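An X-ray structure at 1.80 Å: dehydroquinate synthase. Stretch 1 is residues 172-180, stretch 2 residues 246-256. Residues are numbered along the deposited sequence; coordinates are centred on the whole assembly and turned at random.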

# COMPACT_ATOMS: atom_id res chain seq x y z
N VAL A 172 27.16 1.67 13.03
CA VAL A 172 26.83 0.55 13.92
C VAL A 172 26.10 -0.52 13.12
O VAL A 172 26.36 -1.72 13.27
CB VAL A 172 25.92 1.00 15.09
CG1 VAL A 172 25.39 -0.23 15.85
CG2 VAL A 172 26.70 1.90 16.03
N GLU A 173 25.19 -0.09 12.25
CA GLU A 173 24.42 -1.00 11.42
C GLU A 173 25.35 -1.75 10.46
O GLU A 173 25.14 -2.93 10.18
CB GLU A 173 23.38 -0.22 10.62
CG GLU A 173 22.02 -0.90 10.53
CD GLU A 173 21.29 -0.94 11.87
OE1 GLU A 173 20.47 -0.04 12.14
OE2 GLU A 173 21.55 -1.88 12.65
N ALA A 174 26.37 -1.06 9.97
CA ALA A 174 27.34 -1.67 9.06
C ALA A 174 28.11 -2.74 9.84
O ALA A 174 28.37 -3.83 9.34
CB ALA A 174 28.30 -0.60 8.53
N PHE A 175 28.47 -2.39 11.07
CA PHE A 175 29.20 -3.28 11.96
C PHE A 175 28.37 -4.55 12.14
O PHE A 175 28.89 -5.66 12.13
CB PHE A 175 29.39 -2.60 13.32
CG PHE A 175 30.19 -3.40 14.31
CD1 PHE A 175 31.55 -3.16 14.47
CD2 PHE A 175 29.57 -4.38 15.08
CE1 PHE A 175 32.30 -3.90 15.39
CE2 PHE A 175 30.31 -5.12 16.01
CZ PHE A 175 31.67 -4.88 16.16
N LYS A 176 27.07 -4.37 12.32
CA LYS A 176 26.14 -5.48 12.49
C LYS A 176 26.20 -6.40 11.26
O LYS A 176 26.24 -7.63 11.40
CB LYS A 176 24.72 -4.95 12.67
CG LYS A 176 23.68 -6.01 12.99
CD LYS A 176 22.27 -5.43 12.91
CE LYS A 176 21.92 -5.04 11.48
NZ LYS A 176 20.52 -4.56 11.37
N HIS A 177 26.21 -5.81 10.07
CA HIS A 177 26.29 -6.60 8.84
C HIS A 177 27.59 -7.39 8.83
O HIS A 177 27.66 -8.51 8.30
CB HIS A 177 26.26 -5.71 7.59
CG HIS A 177 24.97 -4.98 7.39
ND1 HIS A 177 24.83 -3.96 6.47
CD2 HIS A 177 23.77 -5.10 8.00
CE1 HIS A 177 23.59 -3.50 6.52
NE2 HIS A 177 22.93 -4.17 7.44
N GLY A 178 28.63 -6.80 9.41
CA GLY A 178 29.93 -7.45 9.47
C GLY A 178 29.84 -8.74 10.27
O GLY A 178 30.37 -9.78 9.85
N LEU A 179 29.15 -8.69 11.40
CA LEU A 179 28.98 -9.86 12.25
C LEU A 179 28.11 -10.90 11.55
O LEU A 179 28.35 -12.10 11.66
CB LEU A 179 28.35 -9.46 13.58
CG LEU A 179 29.19 -8.57 14.50
CD1 LEU A 179 28.37 -8.19 15.73
CD2 LEU A 179 30.46 -9.29 14.91
N ILE A 180 27.09 -10.43 10.83
CA ILE A 180 26.17 -11.32 10.13
C ILE A 180 26.84 -12.05 8.96
O ILE A 180 26.69 -13.27 8.81
CB ILE A 180 24.95 -10.55 9.60
CG1 ILE A 180 24.12 -10.01 10.78
CG2 ILE A 180 24.09 -11.46 8.74
CD1 ILE A 180 22.95 -9.15 10.36
N PRO A 246 18.67 6.90 20.74
CA PRO A 246 18.70 6.72 19.28
C PRO A 246 18.80 5.25 18.87
O PRO A 246 19.48 4.46 19.52
CB PRO A 246 19.93 7.52 18.85
CG PRO A 246 20.04 8.58 19.91
CD PRO A 246 19.75 7.80 21.17
N HIS A 247 18.13 4.89 17.78
CA HIS A 247 18.12 3.51 17.30
C HIS A 247 19.50 2.86 17.20
O HIS A 247 19.70 1.74 17.68
CB HIS A 247 17.44 3.43 15.93
CG HIS A 247 17.34 2.04 15.40
ND1 HIS A 247 16.49 1.10 15.94
CD2 HIS A 247 17.98 1.42 14.38
CE1 HIS A 247 16.62 -0.04 15.29
NE2 HIS A 247 17.52 0.13 14.34
N GLY A 248 20.44 3.55 16.56
CA GLY A 248 21.78 3.00 16.40
C GLY A 248 22.48 2.73 17.71
O GLY A 248 23.24 1.76 17.84
N MET A 249 22.23 3.58 18.70
CA MET A 249 22.84 3.40 20.00
C MET A 249 22.25 2.17 20.67
O MET A 249 22.97 1.37 21.28
CB MET A 249 22.62 4.64 20.87
CG MET A 249 23.21 5.91 20.27
SD MET A 249 24.99 5.78 19.97
CE MET A 249 25.41 7.50 19.54
N ALA A 250 20.94 2.01 20.53
CA ALA A 250 20.24 0.87 21.11
C ALA A 250 20.77 -0.42 20.50
O ALA A 250 20.95 -1.43 21.19
CB ALA A 250 18.75 0.99 20.87
N VAL A 251 21.01 -0.40 19.19
CA VAL A 251 21.54 -1.57 18.51
C VAL A 251 22.91 -1.93 19.06
O VAL A 251 23.20 -3.11 19.31
CB VAL A 251 21.66 -1.34 16.99
CG1 VAL A 251 22.41 -2.50 16.34
CG2 VAL A 251 20.26 -1.21 16.38
N ALA A 252 23.76 -0.93 19.27
CA ALA A 252 25.10 -1.16 19.80
C ALA A 252 25.01 -1.88 21.14
O ALA A 252 25.76 -2.84 21.39
CB ALA A 252 25.84 0.16 19.95
N TYR A 253 24.10 -1.42 21.99
CA TYR A 253 23.90 -2.03 23.31
C TYR A 253 23.40 -3.47 23.14
O TYR A 253 23.81 -4.36 23.87
CB TYR A 253 22.87 -1.23 24.12
CG TYR A 253 23.43 0.01 24.79
CD1 TYR A 253 22.84 1.26 24.60
CD2 TYR A 253 24.53 -0.07 25.65
CE1 TYR A 253 23.33 2.39 25.26
CE2 TYR A 253 25.02 1.05 26.31
CZ TYR A 253 24.41 2.28 26.11
OH TYR A 253 24.88 3.38 26.79
N GLY A 254 22.52 -3.67 22.16
CA GLY A 254 21.98 -5.00 21.90
C GLY A 254 23.05 -5.94 21.37
O GLY A 254 23.00 -7.15 21.63
N LEU A 255 24.02 -5.40 20.65
CA LEU A 255 25.11 -6.21 20.10
C LEU A 255 25.98 -6.76 21.22
O LEU A 255 26.48 -7.89 21.14
CB LEU A 255 25.96 -5.38 19.14
CG LEU A 255 25.24 -4.99 17.85
CD1 LEU A 255 26.17 -4.16 16.97
CD2 LEU A 255 24.81 -6.24 17.11
N LEU A 256 26.18 -5.96 22.27
CA LEU A 256 26.98 -6.41 23.40
C LEU A 256 26.25 -7.57 24.08
O LEU A 256 26.86 -8.57 24.45
CB LEU A 256 27.18 -5.27 24.40
CG LEU A 256 27.95 -5.65 25.67
CD1 LEU A 256 29.35 -6.12 25.30
CD2 LEU A 256 28.03 -4.45 26.60
O HOH W 1 18.34 -1.46 12.72

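Two helical segments of dehydroquinate synthase, far apart in sequence, pack side by side and run in roughly the same direction, their axes crossing at 33° with a closest approach of 9.8 Å. Residues 172-180 lie within a longer helix; the second helix starts at His247, with Pro246 at its N-cap position, and continues beyond Leu256. Regular backbone hydrogen bonds stiffen both, for example Lys176 N to Val172 O (2.9 Å) and Val251 N to His247 O (2.9 Å). The backbones come nearest at Val172 and Gly248, whose CA atoms are 6.1 Å apart; farther along, the CA atoms of Lys176 and Leu255 are 7.7 Å apart. No direct hydrogen bond crosses between the stretches, and the 349 Å² buried between them is largely apolar.

Two knobs interlock. Val172, chi1 in the t well, sits among Gly248, Val251, Ala252 and Leu255. Its CG1 lies 3.5 Å from Gly248 O, 3.8 Å from Val251 CG1, 4.1 Å from Ala252 CB and 4.2 Å from Leu255 CD1. Gly248 and Ala252 offer little bulk on this side of the pocket: Gly248 brings bare backbone to the valine, and an ideal CB there would be 4.4 Å from Val172 CB, close but not overlapping; Ala252 adds a single methyl. In return, Leu255 (chi1 m, chi2 t) points toward the first helix and sits among Val172, Phe175, Lys176 and Leu179. Its CD1 meets Phe175 CD2 at 3.9 Å, oblique to the ring, while its CD2 lies 4.3 Å from both Lys176 CG and Leu179 CD1. The branched leucine thus spans two turns of the facing helix, and the aliphatic part of Lys176 contributes to the apolar wall although its end is charged.

Polar chemistry gathers beside Val251. The CA-to-CB bond of Glu173 points sideways, but the end of the side chain comes nearer the other stretch, placing OE2 3.8 Å from Val251 CG1 and OE1 3.7 Å from His247 CD2, at the edge of the imidazole. Lys176 NZ donates a hydrogen bond to Glu173 OE2 at 3.1 Å, part of a salt bridge one helical turn along, which pairs the charge of the buried carboxylate; NZ is also hydrogen-bonded elsewhere in the structure. Water 1 supplies the polar link between the helices: it donates to Glu173 OE1 at 2.6 Å and hydrogen-bonds His247 NE2 across a short 2.4 Å. Partly exposed His247 suits this border, its ring carrying a nitrogen to the water while ND1 is satisfied elsewhere in the structure.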